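Putative ABC transporter subunit, substrate-binding component (Rhodopseudomonas palustris, PDB 4EVQ) probably serves as the periplasmic solute-binding component of an ABC importer for lignin-derived aromatic acids, and binds 4-hydroxybenzoate. Local coordinates at residues A296-D301 against A327-P332; I36-E41 against Y282-D287; K82-I87 against G309-R314. All blocks are in the same frame, centred on the assembly; numbering follows the deposited sequence.

Contact 1. Residues A296-D301 against A327-P332; sequences AGQLLD and ASPRGP
Q298 reaches from the helix to the backbone of A327, and its NE2 donates to A327 O at 2.9 Å, with 159° at the hydrogen. The acceptor lies close to the amide plane of Q298, whereas NE2 is tilted 27° from the plane of the A327 carbonyl group. The side chain runs out extended beyond CG (chi2 -154°), which carries the amide across the gap while the backbones stay well apart, the CA atoms of Q298 and S328 being 8.4 Å from each other. NE2 also donates to D295 OD1, one helical turn back, and two acceptors on one nitrogen should fix which way round the amide sits. The receiving element is a beta hairpin, strands 325-328 and 331-334, which turns through P329 and R330. On its inner side S328 OG accepts from R330 N at 2.9 Å, an ST turn, and is hydrogen-bonded to D295; P329 packs against W294 and helix 269-282. The outer side is looser. There A327 is exposed, and water 1 lies within hydrogen-bonding distance of two oxygens, 2.6 Å from Q298 OE1 and 2.9 Å from A327 O. A leucine in place of Q298 would probably leave A327 O and D295 OD1 without this donor.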
ATOM      1  N   ALA A 296      10.598  -2.124  -3.273  1.00  9.67           N
ATOM      2  CA  ALA A 296      10.956  -1.130  -4.287  1.00  9.53           C
ATOM      3  C   ALA A 296      12.465  -1.128  -4.431  1.00 10.45           C
ATOM      4  O   ALA A 296      12.956  -1.069  -5.573  1.00 10.85           O
ATOM      5  CB  ALA A 296      10.434   0.241  -3.908  1.00  9.86           C
ATOM      6  N   GLY A 297      13.204  -1.234  -3.332  1.00 10.26           N
ATOM      7  CA  GLY A 297      14.665  -1.349  -3.378  1.00 10.62           C
ATOM      8  C   GLY A 297      15.083  -2.601  -4.095  1.00 10.81           C
ATOM      9  O   GLY A 297      15.960  -2.522  -4.975  1.00 12.41           O
ATOM     10  N   GLN A 298      14.487  -3.748  -3.809  1.00 11.51           N
ATOM     11  CA  GLN A 298      14.858  -4.959  -4.545  1.00 12.57           C
ATOM     12  C   GLN A 298      14.553  -4.872  -6.035  1.00 12.22           C
ATOM     13  O   GLN A 298      15.331  -5.380  -6.893  1.00 13.04           O
ATOM     14  CB  GLN A 298      14.141  -6.170  -3.964  1.00 13.38           C
ATOM     15  CG  GLN A 298      14.378  -6.421  -2.491  1.00 14.16           C
ATOM     16  CD  GLN A 298      14.198  -7.892  -2.163  1.00 15.27           C
ATOM     17  OE1 GLN A 298      15.092  -8.718  -2.408  1.00 17.74           O
ATOM     18  NE2 GLN A 298      13.066  -8.234  -1.591  1.00 15.37           N
ATOM     19  N   LEU A 299      13.430  -4.284  -6.402  1.00 11.34           N
ATOM     20  CA  LEU A 299      13.060  -4.175  -7.795  1.00 10.84           C
ATOM     21  C   LEU A 299      14.034  -3.246  -8.522  1.00 11.99           C
ATOM     22  O   LEU A 299      14.499  -3.554  -9.642  1.00 13.66           O
ATOM     23  CB  LEU A 299      11.631  -3.647  -7.888  1.00 11.75           C
ATOM     24  CG  LEU A 299      11.045  -3.595  -9.291  1.00 12.54           C
ATOM     25  CD1 LEU A 299      10.977  -4.995  -9.929  1.00 13.43           C
ATOM     26  CD2 LEU A 299       9.680  -2.915  -9.304  1.00 13.51           C
ATOM     27  N   LEU A 300      14.352  -2.098  -7.929  1.00 11.50           N
ATOM     28  CA  LEU A 300      15.323  -1.206  -8.520  1.00 12.09           C
ATOM     29  C   LEU A 300      16.652  -1.875  -8.624  1.00 13.51           C
ATOM     30  O   LEU A 300      17.333  -1.711  -9.666  1.00 14.43           O
ATOM     31  CB  LEU A 300      15.410   0.081  -7.691  1.00 13.27           C
ATOM     32  CG  LEU A 300      16.360   1.148  -8.272  1.00 15.20           C
ATOM     33  CD1 LEU A 300      15.995   1.487  -9.708  1.00 16.34           C
ATOM     34  CD2 LEU A 300      16.337   2.398  -7.412  1.00 15.92           C
ATOM     35  N   ASP A 301      17.099  -2.612  -7.626  1.00 13.91           N
ATOM     36  CA  ASP A 301      18.373  -3.314  -7.699  1.00 15.76           C
ATOM     37  C   ASP A 301      18.394  -4.248  -8.895  1.00 15.69           C
ATOM     38  O   ASP A 301      19.415  -4.326  -9.599  1.00 15.57           O
ATOM     39  CB  ASP A 301      18.559  -4.116  -6.383  1.00 17.00           C
ATOM     40  CG  ASP A 301      20.020  -4.437  -6.049  1.00 22.22           C
ATOM     41  OD1 ASP A 301      20.937  -3.889  -6.640  1.00 23.55           O
ATOM     42  OD2 ASP A 301      20.209  -5.212  -5.089  1.00 24.78           O
ATOM     43  N   ALA A 327      12.680 -12.918  -3.791  1.00 21.35           N
ATOM     44  CA  ALA A 327      11.978 -13.191  -2.557  1.00 20.33           C
ATOM     45  C   ALA A 327      11.735 -11.881  -1.816  1.00 17.46           C
ATOM     46  O   ALA A 327      12.648 -11.084  -1.546  1.00 19.09           O
ATOM     47  CB  ALA A 327      12.759 -14.114  -1.734  1.00 21.64           C
ATOM     48  N   SER A 328      10.467 -11.677  -1.484  1.00 15.78           N
ATOM     49  CA  SER A 328      10.024 -10.570  -0.652  1.00 13.73           C
ATOM     50  C   SER A 328       9.770 -11.089   0.750  1.00 11.84           C
ATOM     51  O   SER A 328       9.451 -12.245   0.916  1.00 14.66           O
ATOM     52  CB  SER A 328       8.710 -10.032  -1.236  1.00 11.92           C
ATOM     53  OG  SER A 328       8.040  -9.150  -0.306  1.00 10.98           O
ATOM     54  N   PRO A 329       9.760 -10.206   1.754  1.00 11.72           N
ATOM     55  CA  PRO A 329       9.208 -10.555   3.050  1.00 10.78           C
ATOM     56  C   PRO A 329       7.797 -11.154   2.928  1.00 10.61           C
ATOM     57  O   PRO A 329       7.384 -11.948   3.772  1.00 11.74           O
ATOM     58  CB  PRO A 329       9.242  -9.213   3.811  1.00 10.53           C
ATOM     59  CG  PRO A 329      10.464  -8.551   3.267  1.00 11.41           C
ATOM     60  CD  PRO A 329      10.364  -8.868   1.768  1.00 11.35           C
ATOM     61  N   ARG A 330       7.039 -10.818   1.890  0.50 10.85           N
ATOM     62  CA  ARG A 330       5.702 -11.419   1.665  0.50 11.82           C
ATOM     63  C   ARG A 330       5.769 -12.886   1.278  0.50 13.55           C
ATOM     64  O   ARG A 330       4.995 -13.788   1.618  0.50 13.96           O
ATOM     65  CB  ARG A 330       5.042 -10.658   0.526  0.50  9.64           C
ATOM     66  CG  ARG A 330       4.676  -9.280   1.038  0.50  6.10           C
ATOM     67  CD  ARG A 330       4.088  -8.359  -0.017  0.50  7.32           C
ATOM     68  NE  ARG A 330       5.151  -7.626  -0.705  0.50  7.29           N
ATOM     69  CZ  ARG A 330       4.950  -6.665  -1.594  0.50  9.03           C
ATOM     70  NH1 ARG A 330       3.728  -6.341  -1.967  0.50  8.47           N
ATOM     71  NH2 ARG A 330       5.991  -6.000  -2.074  0.50 10.09           N
ATOM     72  N   GLY A 331       6.718 -13.119   0.460  1.00 16.81           N
ATOM     73  CA  GLY A 331       6.713 -14.374  -0.307  1.00 19.76           C
ATOM     74  C   GLY A 331       7.408 -14.119  -1.639  1.00 19.83           C
ATOM     75  O   GLY A 331       8.070 -13.089  -1.777  1.00 19.10           O
ATOM     76  N   PRO A 332       7.278 -15.034  -2.636  1.00 22.00           N
ATOM     77  CA  PRO A 332       7.856 -14.714  -3.943  1.00 21.48           C
ATOM     78  C   PRO A 332       7.187 -13.486  -4.560  1.00 21.59           C
ATOM     79  O   PRO A 332       5.974 -13.371  -4.559  1.00 20.69           O
ATOM     80  CB  PRO A 332       7.556 -15.969  -4.784  1.00 23.89           C
ATOM     81  CG  PRO A 332       7.355 -17.076  -3.798  1.00 25.86           C
ATOM     82  CD  PRO A 332       6.729 -16.410  -2.602  1.00 24.96           C
TER
HETATM   83  O   HOH W   1      15.582 -11.011  -1.249  1.00 38.04           O

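Contact 2. Residues I36-E41 against Y282-D287; sequences ITRGLE and YKIPPD
The helix 30-46 meets the C-terminal end of helix 269-282 and the loop that follows it through a CH-pi contact, in which the aliphatic chain of R38 lies across the phenol ring of Y282. R38 CD stands almost directly over the ring, 3.7 Å from the Y282 centroid and 9° off its normal. The chain, extended from CG to NE (chi3 169°), lays CB and CG over the hydroxyl half of the ring, and the guanidinium continues past CD1, turned only 16° from the ring plane. R38 NE approaches Y282 CD1 to 3.5 Å. At the guanidinium edge, close to its plane, the methyl CD1 of the loop residue I284 touches R38 NH1 at 3.8 Å.

Polar links run through solvent. Water 2 accepts from R38 NH1 at 3.0 Å and donates to Y282 O at 2.9 Å. Water 3, at the edge of the phenol ring, joins Y282 OH to E41 OE1, 2.7 Å from each; the other carboxylate oxygen of E41 forms a salt bridge with K60. Beyond the contact, F278 of helix 269-282 meets both Y282 and R38, while I36, T37 and L40 turn the helix 30-46 onto strand 17-23.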
ATOM      1  N   ILE A  36       8.029   3.638   4.468  1.00  6.44           N
ATOM      2  CA  ILE A  36       8.496   3.313   3.108  1.00  6.99           C
ATOM      3  C   ILE A  36       9.948   3.719   2.950  1.00  8.40           C
ATOM      4  O   ILE A  36      10.756   2.969   2.379  1.00  9.46           O
ATOM      5  CB  ILE A  36       7.599   4.009   2.055  1.00  7.65           C
ATOM      6  CG1 ILE A  36       6.183   3.374   2.080  1.00  8.02           C
ATOM      7  CG2 ILE A  36       8.218   3.911   0.666  1.00  9.04           C
ATOM      8  CD1 ILE A  36       5.171   4.211   1.356  1.00  8.52           C
ATOM      9  N   THR A  37      10.277   4.922   3.408  1.00  8.88           N
ATOM     10  CA  THR A  37      11.649   5.396   3.298  1.00  8.79           C
ATOM     11  C   THR A  37      12.621   4.503   4.094  1.00 10.15           C
ATOM     12  O   THR A  37      13.726   4.150   3.607  1.00 10.85           O
ATOM     13  CB  THR A  37      11.735   6.846   3.784  1.00 10.80           C
ATOM     14  OG1 THR A  37      10.863   7.667   2.994  1.00 11.04           O
ATOM     15  CG2 THR A  37      13.146   7.412   3.652  1.00 12.15           C
ATOM     16  N   ARG A  38      12.179   4.083   5.279  1.00  9.55           N
ATOM     17  CA  ARG A  38      12.983   3.168   6.096  1.00  9.32           C
ATOM     18  C   ARG A  38      13.213   1.837   5.412  1.00 10.95           C
ATOM     19  O   ARG A  38      14.340   1.312   5.399  1.00 10.90           O
ATOM     20  CB  ARG A  38      12.353   2.940   7.475  1.00  9.98           C
ATOM     21  CG  ARG A  38      12.477   4.118   8.459  1.00 10.42           C
ATOM     22  CD  ARG A  38      11.658   3.830   9.691  1.00 10.96           C
ATOM     23  NE  ARG A  38      11.950   4.790  10.733  1.00 12.93           N
ATOM     24  CZ  ARG A  38      11.438   4.743  11.957  1.00 14.10           C
ATOM     25  NH1 ARG A  38      10.496   3.852  12.267  1.00 15.25           N
ATOM     26  NH2 ARG A  38      11.860   5.634  12.877  1.00 17.45           N
ATOM     27  N   GLY A  39      12.161   1.280   4.844  1.00 10.01           N
ATOM     28  CA  GLY A  39      12.327   0.032   4.111  1.00  9.57           C
ATOM     29  C   GLY A  39      13.334   0.139   2.964  1.00 10.80           C
ATOM     30  O   GLY A  39      14.187  -0.738   2.767  1.00 10.48           O
ATOM     31  N   LEU A  40      13.227   1.210   2.201  0.57 11.39           N
ATOM     32  CA  LEU A  40      14.120   1.413   1.066  0.57 11.86           C
ATOM     33  C   LEU A  40      15.567   1.668   1.521  0.57 13.16           C
ATOM     34  O   LEU A  40      16.526   1.109   0.962  0.57 14.00           O
ATOM     35  CB  LEU A  40      13.571   2.559   0.233  0.57 12.90           C
ATOM     36  CG  LEU A  40      14.368   2.952  -0.996  0.57 13.40           C
ATOM     37  CD1 LEU A  40      14.579   1.778  -1.938  0.57 12.60           C
ATOM     38  CD2 LEU A  40      13.594   4.058  -1.659  0.57 14.13           C
ATOM     39  N   GLU A  41      15.744   2.497   2.547  1.00 12.30           N
ATOM     40  CA  GLU A  41      17.083   2.777   3.046  1.00 14.43           C
ATOM     41  C   GLU A  41      17.710   1.539   3.678  1.00 13.94           C
ATOM     42  O   GLU A  41      18.909   1.307   3.559  1.00 15.28           O
ATOM     43  CB  GLU A  41      17.044   3.926   4.058  1.00 15.17           C
ATOM     44  CG  GLU A  41      16.722   5.244   3.361  1.00 19.11           C
ATOM     45  CD  GLU A  41      16.598   6.443   4.304  1.00 22.98           C
ATOM     46  OE1 GLU A  41      16.155   6.295   5.456  1.00 25.93           O
ATOM     47  OE2 GLU A  41      16.919   7.561   3.842  1.00 25.00           O
ATOM     48  N   TYR A 282      15.382   0.242  13.910  1.00 17.07           N
ATOM     49  CA  TYR A 282      14.311   1.188  14.181  1.00 16.57           C
ATOM     50  C   TYR A 282      13.493   0.898  15.445  1.00 18.10           C
ATOM     51  O   TYR A 282      12.660   1.722  15.812  1.00 20.99           O
ATOM     52  CB  TYR A 282      13.366   1.304  12.948  1.00 15.39           C
ATOM     53  CG  TYR A 282      14.096   1.686  11.686  1.00 15.65           C
ATOM     54  CD1 TYR A 282      14.742   2.912  11.566  1.00 16.59           C
ATOM     55  CD2 TYR A 282      14.150   0.828  10.612  1.00 16.14           C
ATOM     56  CE1 TYR A 282      15.426   3.243  10.416  1.00 17.77           C
ATOM     57  CE2 TYR A 282      14.803   1.164   9.456  1.00 17.36           C
ATOM     58  CZ  TYR A 282      15.439   2.361   9.354  1.00 18.05           C
ATOM     59  OH  TYR A 282      16.112   2.651   8.170  1.00 21.05           O
ATOM     60  N   LYS A 283      13.697  -0.265  16.067  1.00 18.38           N
ATOM     61  CA  LYS A 283      13.088  -0.614  17.380  1.00 20.27           C
ATOM     62  C   LYS A 283      11.557  -0.786  17.387  1.00 19.67           C
ATOM     63  O   LYS A 283      10.908  -0.766  18.453  1.00 20.74           O
ATOM     64  CB  LYS A 283      13.498   0.399  18.472  1.00 24.40           C
ATOM     65  CG  LYS A 283      15.016   0.720  18.484  1.00 28.44           C
ATOM     66  CD  LYS A 283      15.859  -0.547  18.473  1.00 31.30           C
ATOM     67  CE  LYS A 283      17.331  -0.254  18.745  1.00 34.20           C
ATOM     68  NZ  LYS A 283      17.811   0.898  17.927  1.00 35.69           N
ATOM     69  N   ILE A 284      10.978  -0.930  16.204  1.00 16.19           N
ATOM     70  CA  ILE A 284       9.607  -1.323  16.039  1.00 16.08           C
ATOM     71  C   ILE A 284       9.558  -2.325  14.894  1.00 13.89           C
ATOM     72  O   ILE A 284      10.428  -2.359  14.028  1.00 14.17           O
ATOM     73  CB  ILE A 284       8.639  -0.145  15.724  1.00 16.15           C
ATOM     74  CG1 ILE A 284       9.005   0.531  14.395  1.00 16.38           C
ATOM     75  CG2 ILE A 284       8.625   0.910  16.873  1.00 16.80           C
ATOM     76  CD1 ILE A 284       7.986   1.628  13.980  1.00 16.55           C
ATOM     77  N   PRO A 285       8.529  -3.152  14.861  1.00 12.61           N
ATOM     78  CA  PRO A 285       8.394  -4.059  13.722  1.00 12.51           C
ATOM     79  C   PRO A 285       8.127  -3.283  12.438  1.00 11.15           C
ATOM     80  O   PRO A 285       7.487  -2.214  12.451  1.00 12.14           O
ATOM     81  CB  PRO A 285       7.190  -4.906  14.077  1.00 14.71           C
ATOM     82  CG  PRO A 285       6.942  -4.687  15.505  1.00 17.96           C
ATOM     83  CD  PRO A 285       7.504  -3.383  15.897  1.00 14.93           C
ATOM     84  N   PRO A 286       8.592  -3.842  11.303  1.00 10.43           N
ATOM     85  CA  PRO A 286       8.145  -3.271  10.039  1.00  9.54           C
ATOM     86  C   PRO A 286       6.701  -3.604   9.758  1.00  9.10           C
ATOM     87  O   PRO A 286       6.233  -4.670  10.146  1.00 11.00           O
ATOM     88  CB  PRO A 286       9.040  -3.936   9.015  1.00  9.68           C
ATOM     89  CG  PRO A 286       9.404  -5.265   9.645  1.00 10.89           C
ATOM     90  CD  PRO A 286       9.411  -5.039  11.134  1.00 10.26           C
ATOM     91  N   ASP A 287       5.990  -2.701   9.116  1.00  8.13           N
ATOM     92  CA  ASP A 287       4.643  -2.977   8.623  1.00  8.48           C
ATOM     93  C   ASP A 287       4.654  -3.076   7.113  1.00  7.85           C
ATOM     94  O   ASP A 287       5.723  -3.076   6.463  1.00  8.02           O
ATOM     95  CB  ASP A 287       3.641  -1.955   9.157  1.00  9.93           C
ATOM     96  CG  ASP A 287       3.930  -0.568   8.709  1.00 11.46           C
ATOM     97  OD1 ASP A 287       4.721  -0.349   7.795  1.00 11.35           O
ATOM     98  OD2 ASP A 287       3.362   0.387   9.304  1.00 16.34           O
TER
HETATM   99  O   HOH W   2      10.791   3.885  15.204  1.00 33.04           O
HETATM  100  O   HOH W   3      16.723   5.276   7.924  1.00 31.92           O

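Contact 3. Residues K82-I87 against G309-R314; sequences KADVLI and GDVAKR
Direct contact between D84 and the pair V311 and R314 is slight, and, unusually, one water molecule, water 4, joins D84 O, V311 O and R314 NE. It donates to D84 O at 2.8 Å and more distantly to V311 O at 3.3 Å, and accepts from R314 NE at 2.6 Å, lying at the edge of the guanidinium and in its plane. Both of its protons and an acceptor site are thereby used to join two chain segments far apart in sequence. The charges of D84 and R314 do not meet directly, since D84 OD1 and R314 NH2 are 5.6 Å apart. Water 5 spans this gap: it donates to D84 OD1 at 2.5 Å and takes a weak bond from R314 NH2. The aspartate is held from another quarter too, because its OD2 accepts from the backbone N of K18.

D84 lies where the chain leaves helix 67-80 and enters strand 85-88, part of the beta-alpha-beta crossover from strand 54-62 in a sheet of the periplasmic binding protein fold. The facing segment is the connection from helix 288-306 to helix 314-322. It folds as a type I beta turn from D310 to K313, with D310 OD1 accepting from A312 N at 3.2 Å to make an Asx turn. That turn presents V311 to the aspartate, and the methyl CG2 of V311 touches D84 OD1 at 3.9 Å, the two side chains crossing at about a right angle. V311 also rests on L17. R314, at the start of helix 314-322, runs extended from CG to NE (chi2 -175°), which brings its guanidinium back to the water and alongside I107 and P108. R314 also touches a neighbouring molecule in the crystal, which may influence its conformation.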
ATOM      1  N   LYS A  82      16.723  16.483 -11.784  1.00 18.94           N
ATOM      2  CA  LYS A  82      17.227  15.491 -12.751  1.00 19.99           C
ATOM      3  C   LYS A  82      17.341  14.100 -12.133  1.00 17.69           C
ATOM      4  O   LYS A  82      18.353  13.420 -12.270  1.00 19.29           O
ATOM      5  CB  LYS A  82      18.570  15.964 -13.342  1.00 24.74           C
ATOM      6  CG  LYS A  82      18.480  17.375 -13.974  1.00 29.79           C
ATOM      7  CD  LYS A  82      19.834  17.872 -14.470  1.00 33.76           C
ATOM      8  CE  LYS A  82      20.858  18.047 -13.325  1.00 36.73           C
ATOM      9  NZ  LYS A  82      21.982  18.957 -13.710  1.00 38.60           N
ATOM     10  N   ALA A  83      16.250  13.621 -11.518  1.00 15.97           N
ATOM     11  CA  ALA A  83      16.312  12.312 -10.912  1.00 16.22           C
ATOM     12  C   ALA A  83      16.561  11.261 -11.984  1.00 16.62           C
ATOM     13  O   ALA A  83      16.081  11.367 -13.099  1.00 16.43           O
ATOM     14  CB  ALA A  83      14.995  12.012 -10.233  1.00 16.31           C
ATOM     15  N   ASP A  84      17.231  10.195 -11.593  1.00 14.41           N
ATOM     16  CA  ASP A  84      17.444   9.065 -12.481  1.00 14.46           C
ATOM     17  C   ASP A  84      16.310   8.059 -12.395  1.00 14.74           C
ATOM     18  O   ASP A  84      16.037   7.301 -13.327  1.00 14.65           O
ATOM     19  CB  ASP A  84      18.761   8.352 -12.133  1.00 16.05           C
ATOM     20  CG  ASP A  84      19.990   9.229 -12.383  1.00 18.80           C
ATOM     21  OD1 ASP A  84      20.158   9.701 -13.538  1.00 20.50           O
ATOM     22  OD2 ASP A  84      20.758   9.435 -11.421  1.00 19.77           O
ATOM     23  N   VAL A  85      15.669   8.029 -11.225  1.00 13.32           N
ATOM     24  CA  VAL A  85      14.569   7.100 -10.913  1.00 12.88           C
ATOM     25  C   VAL A  85      13.622   7.856 -10.026  1.00 11.39           C
ATOM     26  O   VAL A  85      14.064   8.723  -9.270  1.00 12.67           O
ATOM     27  CB  VAL A  85      15.093   5.849 -10.126  1.00 15.35           C
ATOM     28  CG1 VAL A  85      13.944   4.907  -9.677  1.00 15.14           C
ATOM     29  CG2 VAL A  85      16.137   5.071 -10.993  1.00 17.96           C
ATOM     30  N   LEU A  86      12.334   7.561 -10.161  1.00  9.86           N
ATOM     31  CA  LEU A  86      11.288   8.179  -9.354  1.00 10.57           C
ATOM     32  C   LEU A  86      10.530   7.125  -8.550  1.00  9.69           C
ATOM     33  O   LEU A  86      10.095   6.117  -9.100  1.00 11.34           O
ATOM     34  CB  LEU A  86      10.306   8.911 -10.260  1.00 12.03           C
ATOM     35  CG  LEU A  86       9.073   9.552  -9.645  1.00 13.20           C
ATOM     36  CD1 LEU A  86       9.453  10.665  -8.702  1.00 13.41           C
ATOM     37  CD2 LEU A  86       8.211  10.099 -10.773  1.00 14.09           C
ATOM     38  N   ILE A  87      10.469   7.330  -7.249  1.00  9.85           N
ATOM     39  CA  ILE A  87       9.733   6.418  -6.349  1.00  9.67           C
ATOM     40  C   ILE A  87       8.705   7.237  -5.571  1.00  8.95           C
ATOM     41  O   ILE A  87       9.050   8.147  -4.817  1.00 10.37           O
ATOM     42  CB  ILE A  87      10.671   5.626  -5.412  1.00 10.52           C
ATOM     43  CG1 ILE A  87      11.669   4.814  -6.237  1.00 11.43           C
ATOM     44  CG2 ILE A  87       9.855   4.744  -4.438  1.00 11.38           C
ATOM     45  CD1 ILE A  87      12.663   4.062  -5.413  1.00 13.03           C
ATOM     46  N   GLY A 309      24.772  -0.961 -13.985  1.00 26.20           N
ATOM     47  CA  GLY A 309      24.914   0.351 -13.375  1.00 26.41           C
ATOM     48  C   GLY A 309      24.656   1.530 -14.291  1.00 26.77           C
ATOM     49  O   GLY A 309      24.610   2.687 -13.848  1.00 27.48           O
ATOM     50  N   ASP A 310      24.509   1.251 -15.581  1.00 26.14           N
ATOM     51  CA  ASP A 310      24.312   2.317 -16.562  1.00 26.96           C
ATOM     52  C   ASP A 310      22.840   2.710 -16.749  1.00 26.49           C
ATOM     53  O   ASP A 310      22.116   2.159 -17.576  1.00 25.54           O
ATOM     54  CB  ASP A 310      24.934   1.878 -17.891  1.00 28.43           C
ATOM     55  CG  ASP A 310      24.829   2.937 -18.966  1.00 30.58           C
ATOM     56  OD1 ASP A 310      24.324   4.043 -18.684  1.00 31.35           O
ATOM     57  OD2 ASP A 310      25.254   2.644 -20.096  1.00 32.60           O
ATOM     58  N   VAL A 311      22.408   3.709 -15.997  1.00 27.44           N
ATOM     59  CA  VAL A 311      20.978   3.988 -15.930  1.00 29.03           C
ATOM     60  C   VAL A 311      20.525   4.836 -17.090  1.00 29.62           C
ATOM     61  O   VAL A 311      19.328   5.137 -17.176  1.00 30.18           O
ATOM     62  CB  VAL A 311      20.572   4.635 -14.610  1.00 30.26           C
ATOM     63  CG1 VAL A 311      20.961   3.723 -13.493  1.00 31.58           C
ATOM     64  CG2 VAL A 311      21.187   6.021 -14.462  1.00 29.64           C
ATOM     65  N   ALA A 312      21.465   5.192 -17.969  1.00 29.63           N
ATOM     66  CA  ALA A 312      21.132   5.809 -19.241  1.00 28.82           C
ATOM     67  C   ALA A 312      20.338   4.820 -20.075  1.00 27.22           C
ATOM     68  O   ALA A 312      19.535   5.217 -20.931  1.00 26.73           O
ATOM     69  CB  ALA A 312      22.400   6.269 -20.011  1.00 30.09           C
ATOM     70  N   LYS A 313      20.577   3.530 -19.839  1.00 25.61           N
ATOM     71  CA  LYS A 313      19.886   2.460 -20.561  1.00 24.79           C
ATOM     72  C   LYS A 313      18.498   2.217 -19.954  1.00 22.61           C
ATOM     73  O   LYS A 313      18.245   1.126 -19.412  1.00 21.52           O
ATOM     74  CB  LYS A 313      20.708   1.172 -20.499  1.00 26.11           C
ATOM     75  CG  LYS A 313      22.009   1.206 -21.392  1.00 28.90           C
ATOM     76  CD  LYS A 313      22.838  -0.079 -21.226  1.00 31.07           C
ATOM     77  CE  LYS A 313      23.992  -0.155 -22.250  1.00 34.08           C
ATOM     78  NZ  LYS A 313      25.288  -0.462 -21.584  1.00 36.10           N
ATOM     79  N   ARG A 314      17.626   3.228 -20.051  1.00 21.43           N
ATOM     80  CA  ARG A 314      16.321   3.220 -19.364  1.00 20.36           C
ATOM     81  C   ARG A 314      15.425   2.103 -19.858  1.00 19.26           C
ATOM     82  O   ARG A 314      14.772   1.464 -19.068  1.00 17.84           O
ATOM     83  CB  ARG A 314      15.550   4.540 -19.532  1.00 22.04           C
ATOM     84  CG  ARG A 314      16.045   5.655 -18.669  1.00 23.21           C
ATOM     85  CD  ARG A 314      15.197   6.860 -18.771  1.00 22.81           C
ATOM     86  NE  ARG A 314      15.658   7.857 -17.805  1.00 24.81           N
ATOM     87  CZ  ARG A 314      15.158   9.071 -17.717  1.00 26.26           C
ATOM     88  NH1 ARG A 314      14.201   9.407 -18.532  1.00 27.13           N
ATOM     89  NH2 ARG A 314      15.599   9.930 -16.782  1.00 28.77           N
TER
HETATM   90  O   HOH W   4      17.208   7.192 -15.817  1.00 28.87           O
HETATM   91  O   HOH W   5      18.804   9.642 -15.629  1.00 37.09           O

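The three contacts are linked by nonpolar packing. Contacts 1 and 3, whose centres lie about 19 Å apart, are joined by L300 CD1 on V85 CG2 at 3.8 Å. Contacts 1 and 2 have centres about 14 Å apart, and in one of the two conformers of L40 its CD1 packs 3.4 Å from G297 CA. The same conformer brings L40 CD2 to 3.9 Å from I87 CD1, joining contact 2 to contact 3, about 24 Å away centre to centre. Contact 3 lies farthest from the chain centre, about 24 Å against 14 Å. None of the three contacts includes the bound 4-hydroxybenzoate; they join elements of the scaffold.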